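Local coordinates for beta-glucoside kinase (Listeria monocytogenes, PDB 4HTL), which catalyses the ATP-dependent phosphorylation of cellobiose to cellobiose-6'-phosphate and may also act as a transcriptional regulator of the cellobiose-PTS operon, at residues T219-G224 with G245-R250; T178-L183 with E202-Y207. All coordinates share one frame; numbering follows the deposited sequence. Where two conformers were deposited one is given.

Interaction 1. Residues T219-G224 with G245-R250; sequences TEFYTG and GGITSR
I247 meets F221 where a short 3-10 turn packs against a long helix in the ROK-family kinase fold, a member of the actin-like ATPase clan. The turn follows strand 240-244, which lies in a mixed sheet, and the contact shows how the loop leaving such a strand can be packed against a helix, 212-236, by very few side chains. The tip of I247 does the touching: CD1 lies 3.7 Å from CZ of F221 and 3.8 Å from CE2, so the methyl sits by the far end of the ring. In I247, CG1 stands opposite the backbone N (chi1 -164°) and chi2 is also extended, which points CD1 at the ring; the CA atoms of F221 and I247 stay 10.8 Å apart, the distance being bridged by both side chains. M180 and L183 of helix 180-191 also pack on F221.

Y222 reaches the end of the turn. Its side chain crosses that of R250, which bends at chi2 (68°), at about a right angle, and Y222 OH lies 4.1 Å from R250 CG. The hydroxyl also has a weak hydrogen bond with E256 OE1, the oxygen that R250 NE engages in a salt bridge, while R250 NH2 pairs with D208. Within the turn, G246 O accepts two bonds, from S249 N and, at 2.8 Å, from S249 OG; the two donors approach opposite faces of its carbonyl plane.

Interaction 2. Residues T178-L183 with E202-Y207; sequences TTMLVL and EIFANY
Helix-to-helix packing in the ROK-family kinase fold joins the first turn of helix 180-191 to helix 200-208, and it illustrates how two short helices can be fitted together by a few apolar groups. The backbones come closest at L183 and I203, whose CA atoms are 8.0 Å apart, and these two residues bury the most surface. I203 points at the partner helix, and its terminal methyl CD1 lands on the backbone of L183, beside CB: it lies 3.6 Å from L183 O and 4.2 Å from L183 CB. CG1 of I203 is set opposite the carbonyl carbon (chi1 -59°), and the extended chi2 then delivers CD1 to the neighbouring helix. The approach of a methyl to a carbonyl oxygen is plain van der Waals packing.

A second point of contact lies at M180, a selenomethionine. Its chain bends at both chi2 and chi3, which swings the terminal methyl CE toward F204, 4.2 Å from CE2. The methyl comes in at the rim of the ring, near the ring plane, and the two side chains cross at about a right angle. Beyond the two segments, F204 also packs on I218 of helix 212-236, which gives its ring neighbours on more than one helix.

At the start of helix 180-191, a backbone hydrogen bond between M180 and G132 ties the first turn to the loop after strand 126-131. The helix is secured separately by its own cap, with T179 at the N-cap position. The capping bond runs from V182 N to T179 OG1, 3.0 Å long with an N-H...O angle of 162°.

Overall arrangement
Interactions 1 and 2 are neighbouring parts of one buried region, their centres about 8 Å apart, and both lie away from the probable ATP-binding site. Interaction 1 ties the turn after strand 240-244 to helix 212-236; interaction 2 joins helices 180-191 and 200-208, the latter directly preceding helix 212-236 in the chain. The two meet where R250 NE packs 3.4 Å from F204 CD1 and S249 OG 3.5 Å from M180 CE. Their chemistry differs: interaction 1 combines a ring-methyl contact with a tyrosine lying on the aliphatic part of an arginine, whereas the side chains that touch in interaction 2 are apolar throughout.

Interaction 1. Residues T219-G224 with G245-R250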
ATOM      1  N   THR A 219      15.180 -12.710  16.646  1.00 16.37           N
ATOM      2  CA  THR A 219      15.853 -11.733  15.780  1.00 16.56           C
ATOM      3  C   THR A 219      15.302 -11.771  14.344  1.00 18.64           C
ATOM      4  O   THR A 219      15.002 -10.721  13.749  1.00 17.95           O
ATOM      5  CB  THR A 219      17.377 -11.874  15.823  1.00 18.56           C
ATOM      6  OG1 THR A 219      17.826 -11.733  17.179  1.00 21.21           O
ATOM      7  CG2 THR A 219      18.082 -10.806  14.952  1.00 21.43           C
ATOM      8  N   GLU A 220      15.153 -12.978  13.816  1.00 16.43           N
ATOM      9  CA  GLU A 220      14.628 -13.157  12.455  1.00 15.60           C
ATOM     10  C   GLU A 220      13.167 -12.705  12.364  1.00 15.47           C
ATOM     11  O   GLU A 220      12.775 -12.121  11.376  1.00 15.56           O
ATOM     12  CB  GLU A 220      14.794 -14.580  11.966  1.00 16.25           C
ATOM     13  CG  GLU A 220      16.259 -14.971  11.862  1.00 18.30           C
ATOM     14  CD  GLU A 220      16.966 -14.353  10.670  1.00 24.89           C
ATOM     15  OE1 GLU A 220      16.479 -14.577   9.568  1.00 25.26           O
ATOM     16  OE2 GLU A 220      17.995 -13.675  10.823  1.00 29.54           O
ATOM     17  N   PHE A 221      12.365 -13.035  13.382  1.00 15.69           N
ATOM     18  CA  PHE A 221      10.981 -12.575  13.483  1.00 19.11           C
ATOM     19  C   PHE A 221      10.921 -11.049  13.412  1.00 17.30           C
ATOM     20  O   PHE A 221      10.166 -10.459  12.621  1.00 15.51           O
ATOM     21  CB  PHE A 221      10.386 -13.151  14.785  1.00 16.67           C
ATOM     22  CG  PHE A 221       8.974 -12.698  15.102  1.00 16.60           C
ATOM     23  CD1 PHE A 221       7.883 -13.115  14.347  1.00 20.05           C
ATOM     24  CD2 PHE A 221       8.730 -11.985  16.241  1.00 21.55           C
ATOM     25  CE1 PHE A 221       6.600 -12.749  14.681  1.00 20.94           C
ATOM     26  CE2 PHE A 221       7.450 -11.622  16.602  1.00 22.97           C
ATOM     27  CZ  PHE A 221       6.372 -12.006  15.819  1.00 20.30           C
ATOM     28  N   TYR A 222      11.727 -10.371  14.221  1.00 16.69           N
ATOM     29  CA  TYR A 222      11.684  -8.918  14.235  1.00 16.32           C
ATOM     30  C   TYR A 222      12.162  -8.330  12.912  1.00 13.34           C
ATOM     31  O   TYR A 222      11.606  -7.339  12.419  1.00 16.33           O
ATOM     32  CB  TYR A 222      12.493  -8.364  15.406  1.00 15.95           C
ATOM     33  CG  TYR A 222      11.800  -8.506  16.755  1.00 17.05           C
ATOM     34  CD1 TYR A 222      10.441  -8.308  16.888  1.00 27.89           C
ATOM     35  CD2 TYR A 222      12.514  -8.643  17.913  1.00 22.76           C
ATOM     36  CE1 TYR A 222       9.795  -8.399  18.101  1.00 36.81           C
ATOM     37  CE2 TYR A 222      11.870  -8.697  19.159  1.00 25.55           C
ATOM     38  CZ  TYR A 222      10.528  -8.597  19.241  1.00 29.70           C
ATOM     39  OH  TYR A 222       9.948  -8.657  20.488  1.00 38.29           O
ATOM     40  N   THR A 223      13.122  -8.981  12.282  1.00 13.93           N
ATOM     41  CA  THR A 223      13.581  -8.515  10.956  1.00 15.18           C
ATOM     42  C   THR A 223      12.445  -8.610   9.922  1.00 13.49           C
ATOM     43  O   THR A 223      12.253  -7.709   9.153  1.00 15.65           O
ATOM     44  CB  THR A 223      14.827  -9.292  10.473  1.00 14.68           C
ATOM     45  OG1 THR A 223      15.940  -8.986  11.340  1.00 19.54           O
ATOM     46  CG2 THR A 223      15.188  -8.962   8.967  1.00 16.78           C
ATOM     47  N   GLY A 224      11.671  -9.688   9.953  1.00 13.76           N
ATOM     48  CA  GLY A 224      10.567  -9.821   9.081  1.00 16.02           C
ATOM     49  C   GLY A 224       9.531  -8.751   9.334  1.00 13.29           C
ATOM     50  O   GLY A 224       8.990  -8.170   8.403  1.00 14.40           O
ATOM     51  N   GLY A 245      -2.793  -8.186  17.987  1.00 18.98           N
ATOM     52  CA  GLY A 245      -2.783  -9.625  17.818  1.00 21.93           C
ATOM     53  C   GLY A 245      -2.008 -10.331  18.926  1.00 20.28           C
ATOM     54  O   GLY A 245      -1.587  -9.722  19.914  1.00 21.69           O
ATOM     55  N   GLY A 246      -1.759 -11.623  18.701  1.00 19.43           N
ATOM     56  CA  GLY A 246      -1.015 -12.465  19.626  1.00 24.04           C
ATOM     57  C   GLY A 246       0.313 -11.897  20.082  1.00 22.12           C
ATOM     58  O   GLY A 246       0.712 -12.113  21.205  1.00 25.81           O
ATOM     59  N   ILE A 247       0.996 -11.155  19.209  1.00 20.08           N
ATOM     60  CA  ILE A 247       2.287 -10.567  19.551  1.00 21.54           C
ATOM     61  C   ILE A 247       2.266  -9.711  20.796  1.00 20.95           C
ATOM     62  O   ILE A 247       3.285  -9.594  21.490  1.00 20.50           O
ATOM     63  CB  ILE A 247       2.871  -9.793  18.322  1.00 23.08           C
ATOM     64  CG1 ILE A 247       4.336  -9.509  18.504  1.00 24.07           C
ATOM     65  CG2 ILE A 247       2.019  -8.549  17.959  1.00 22.39           C
ATOM     66  CD1 ILE A 247       4.940  -8.911  17.245  1.00 24.41           C
ATOM     67  N   THR A 248       1.117  -9.107  21.089  1.00 22.74           N
ATOM     68  CA  THR A 248       0.952  -8.329  22.338  1.00 28.24           C
ATOM     69  C   THR A 248       1.123  -9.151  23.636  1.00 25.55           C
ATOM     70  O   THR A 248       1.218  -8.575  24.729  1.00 34.62           O
ATOM     71  CB  THR A 248      -0.411  -7.598  22.426  1.00 35.70           C
ATOM     72  OG1 THR A 248      -1.480  -8.520  22.758  1.00 37.83           O
ATOM     73  CG2 THR A 248      -0.692  -6.872  21.160  1.00 26.99           C
ATOM     74  N   SER A 249       1.154 -10.472  23.517  1.00 24.92           N
ATOM     75  CA  SER A 249       1.523 -11.374  24.640  1.00 24.45           C
ATOM     76  C   SER A 249       2.987 -11.116  25.071  1.00 26.18           C
ATOM     77  O   SER A 249       3.394 -11.567  26.114  1.00 30.77           O
ATOM     78  CB  SER A 249       1.356 -12.867  24.282  1.00 27.65           C
ATOM     79  OG  SER A 249       2.264 -13.267  23.250  1.00 32.28           O
ATOM     80  N   ARG A 250       3.741 -10.374  24.260  1.00 25.01           N
ATOM     81  CA  ARG A 250       5.100  -9.904  24.623  1.00 22.26           C
ATOM     82  C   ARG A 250       4.962  -8.434  25.117  1.00 25.25           C
ATOM     83  O   ARG A 250       4.800  -7.511  24.328  1.00 23.08           O
ATOM     84  CB  ARG A 250       6.028 -10.033  23.405  1.00 22.80           C
ATOM     85  CG  ARG A 250       7.436  -9.467  23.591  1.00 24.44           C
ATOM     86  CD  ARG A 250       8.226 -10.262  24.582  1.00 21.86           C
ATOM     87  NE  ARG A 250       9.620  -9.834  24.629  1.00 21.31           N
ATOM     88  CZ  ARG A 250      10.521 -10.367  25.443  1.00 22.60           C
ATOM     89  NH1 ARG A 250      10.129 -11.261  26.334  1.00 22.29           N
ATOM     90  NH2 ARG A 250      11.789  -9.950  25.424  1.00 21.69           N
TER

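Interaction 2. Residues T178-L183 with E202-Y207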
ATOM      1  N   THR A 178       6.750 -15.052   9.247  1.00 16.20           N
ATOM      2  CA  THR A 178       6.829 -14.058  10.298  1.00 17.12           C
ATOM      3  C   THR A 178       5.549 -13.974  11.152  1.00 17.94           C
ATOM      4  O   THR A 178       4.782 -13.006  11.066  1.00 17.89           O
ATOM      5  CB  THR A 178       7.223 -12.702   9.704  1.00 15.46           C
ATOM      6  OG1 THR A 178       8.323 -12.875   8.790  1.00 17.34           O
ATOM      7  CG2 THR A 178       7.542 -11.655  10.748  1.00 17.10           C
ATOM      8  N   THR A 179       5.298 -15.022  11.943  1.00 18.84           N
ATOM      9  CA  THR A 179       4.097 -15.105  12.783  1.00 20.60           C
ATOM     10  C   THR A 179       4.458 -15.834  14.051  1.00 18.65           C
ATOM     11  O   THR A 179       5.501 -16.530  14.128  1.00 18.52           O
ATOM     12  CB  THR A 179       2.914 -15.861  12.106  1.00 19.27           C
ATOM     13  OG1 THR A 179       3.202 -17.254  12.024  1.00 20.39           O
ATOM     14  CG2 THR A 179       2.626 -15.311  10.658  1.00 20.06           C
HETATM   15  N   MSE A 180       3.584 -15.717  15.046  1.00 18.74           N
HETATM   16  CA  MSE A 180       3.768 -16.463  16.300  1.00 22.54           C
HETATM   17  C   MSE A 180       3.744 -17.999  16.066  1.00 22.42           C
HETATM   18  O   MSE A 180       4.487 -18.752  16.720  1.00 23.54           O
HETATM   19  CB  MSE A 180       2.711 -16.057  17.292  1.00 28.17           C
HETATM   20  CG  MSE A 180       2.773 -14.531  17.668  1.00 26.78           C
HETATM   21 SE   MSE A 180       4.362 -13.917  18.634  0.65 28.01          SE
HETATM   22  CE  MSE A 180       3.808 -14.598  20.353  1.00 31.96           C
ATOM     23  N   LEU A 181       2.897 -18.450  15.135  1.00 21.19           N
ATOM     24  CA  LEU A 181       2.859 -19.850  14.722  1.00 21.87           C
ATOM     25  C   LEU A 181       4.175 -20.309  14.096  1.00 20.72           C
ATOM     26  O   LEU A 181       4.689 -21.373  14.451  1.00 22.01           O
ATOM     27  CB  LEU A 181       1.705 -20.133  13.771  1.00 24.28           C
ATOM     28  CG  LEU A 181       1.568 -21.577  13.232  1.00 25.93           C
ATOM     29  CD1 LEU A 181       1.518 -22.656  14.343  1.00 26.73           C
ATOM     30  CD2 LEU A 181       0.347 -21.642  12.294  1.00 27.55           C
ATOM     31  N   VAL A 182       4.745 -19.497  13.201  1.00 19.05           N
ATOM     32  CA  VAL A 182       5.999 -19.842  12.567  1.00 18.50           C
ATOM     33  C   VAL A 182       7.085 -19.962  13.652  1.00 16.72           C
ATOM     34  O   VAL A 182       7.924 -20.868  13.590  1.00 17.63           O
ATOM     35  CB  VAL A 182       6.385 -18.813  11.465  1.00 18.36           C
ATOM     36  CG1 VAL A 182       7.855 -18.981  11.078  1.00 19.82           C
ATOM     37  CG2 VAL A 182       5.440 -18.958  10.295  1.00 21.99           C
ATOM     38  N   LEU A 183       7.098 -19.037  14.625  1.00 17.30           N
ATOM     39  CA  LEU A 183       8.065 -19.126  15.703  1.00 18.49           C
ATOM     40  C   LEU A 183       8.012 -20.450  16.431  1.00 19.37           C
ATOM     41  O   LEU A 183       9.071 -21.082  16.666  1.00 19.75           O
ATOM     42  CB  LEU A 183       7.877 -17.995  16.713  1.00 21.39           C
ATOM     43  CG  LEU A 183       8.484 -16.632  16.402  1.00 23.67           C
ATOM     44  CD1 LEU A 183       8.001 -15.631  17.468  1.00 25.32           C
ATOM     45  CD2 LEU A 183      10.030 -16.673  16.350  1.00 21.35           C
ATOM     46  N   GLU A 202       7.459 -19.522  26.170  1.00 27.95           N
ATOM     47  CA  GLU A 202       8.748 -20.191  26.503  1.00 29.36           C
ATOM     48  C   GLU A 202       9.857 -19.759  25.581  1.00 24.31           C
ATOM     49  O   GLU A 202      10.997 -19.632  25.993  1.00 23.79           O
ATOM     50  CB  GLU A 202       8.648 -21.711  26.530  1.00 35.76           C
ATOM     51  CG  GLU A 202       8.775 -22.470  25.247  1.00 40.67           C
ATOM     52  CD  GLU A 202       8.576 -23.953  25.472  1.00 35.91           C
ATOM     53  OE1 GLU A 202       7.452 -24.438  25.232  1.00 37.06           O
ATOM     54  OE2 GLU A 202       9.534 -24.630  25.916  1.00 40.15           O
ATOM     55  N   ILE A 203       9.513 -19.521  24.323  1.00 23.19           N
ATOM     56  CA  ILE A 203      10.518 -19.034  23.360  1.00 22.27           C
ATOM     57  C   ILE A 203      11.050 -17.664  23.827  1.00 20.21           C
ATOM     58  O   ILE A 203      12.228 -17.449  23.859  1.00 22.08           O
ATOM     59  CB  ILE A 203      10.002 -18.966  21.917  1.00 21.24           C
ATOM     60  CG1 ILE A 203       9.533 -20.349  21.423  1.00 22.19           C
ATOM     61  CG2 ILE A 203      11.073 -18.393  20.971  1.00 22.66           C
ATOM     62  CD1 ILE A 203       8.690 -20.321  20.164  1.00 23.40           C
ATOM     63  N   PHE A 204      10.169 -16.737  24.183  1.00 22.13           N
ATOM     64  CA  PHE A 204      10.610 -15.456  24.697  1.00 20.70           C
ATOM     65  C   PHE A 204      11.343 -15.541  26.023  1.00 17.73           C
ATOM     66  O   PHE A 204      12.235 -14.719  26.273  1.00 21.87           O
ATOM     67  CB  PHE A 204       9.428 -14.495  24.831  1.00 20.79           C
ATOM     68  CG  PHE A 204       9.075 -13.798  23.525  1.00 21.85           C
ATOM     69  CD1 PHE A 204       9.910 -12.820  23.019  1.00 22.61           C
ATOM     70  CD2 PHE A 204       7.959 -14.158  22.797  1.00 28.01           C
ATOM     71  CE1 PHE A 204       9.644 -12.195  21.820  1.00 24.64           C
ATOM     72  CE2 PHE A 204       7.649 -13.518  21.612  1.00 30.35           C
ATOM     73  CZ  PHE A 204       8.490 -12.527  21.125  1.00 23.75           C
ATOM     74  N   ALA A 205      10.923 -16.456  26.896  1.00 20.98           N
ATOM     75  CA  ALA A 205      11.629 -16.660  28.148  1.00 23.66           C
ATOM     76  C   ALA A 205      13.051 -17.140  27.884  1.00 21.86           C
ATOM     77  O   ALA A 205      14.020 -16.634  28.466  1.00 23.95           O
ATOM     78  CB  ALA A 205      10.860 -17.631  29.081  1.00 23.94           C
ATOM     79  N   ASN A 206      13.198 -18.072  26.954  1.00 23.12           N
ATOM     80  CA  ASN A 206      14.524 -18.527  26.583  0.70 21.98           C
ATOM     81  C   ASN A 206      15.336 -17.412  25.940  1.00 21.30           C
ATOM     82  O   ASN A 206      16.495 -17.253  26.215  1.00 19.78           O
ATOM     83  CB  ASN A 206      14.445 -19.734  25.678  0.70 24.61           C
ATOM     84  CG  ASN A 206      13.878 -20.924  26.382  0.70 23.51           C
ATOM     85  OD1 ASN A 206      13.939 -21.005  27.595  0.70 31.37           O
ATOM     86  ND2 ASN A 206      13.323 -21.849  25.631  0.70 36.92           N
ATOM     87  N   TYR A 207      14.689 -16.604  25.120  1.00 21.58           N
ATOM     88  CA  TYR A 207      15.330 -15.419  24.546  1.00 19.24           C
ATOM     89  C   TYR A 207      15.887 -14.499  25.652  1.00 21.40           C
ATOM     90  O   TYR A 207      17.033 -14.051  25.604  1.00 20.88           O
ATOM     91  CB  TYR A 207      14.271 -14.675  23.707  1.00 18.87           C
ATOM     92  CG  TYR A 207      14.700 -13.342  23.153  1.00 20.50           C
ATOM     93  CD1 TYR A 207      15.599 -13.269  22.098  1.00 21.08           C
ATOM     94  CD2 TYR A 207      14.154 -12.147  23.619  1.00 21.16           C
ATOM     95  CE1 TYR A 207      16.022 -12.064  21.602  1.00 20.29           C
ATOM     96  CE2 TYR A 207      14.564 -10.925  23.107  1.00 23.71           C
ATOM     97  CZ  TYR A 207      15.475 -10.879  22.086  1.00 20.29           C
ATOM     98  OH  TYR A 207      15.911  -9.678  21.542  1.00 22.27           O
TER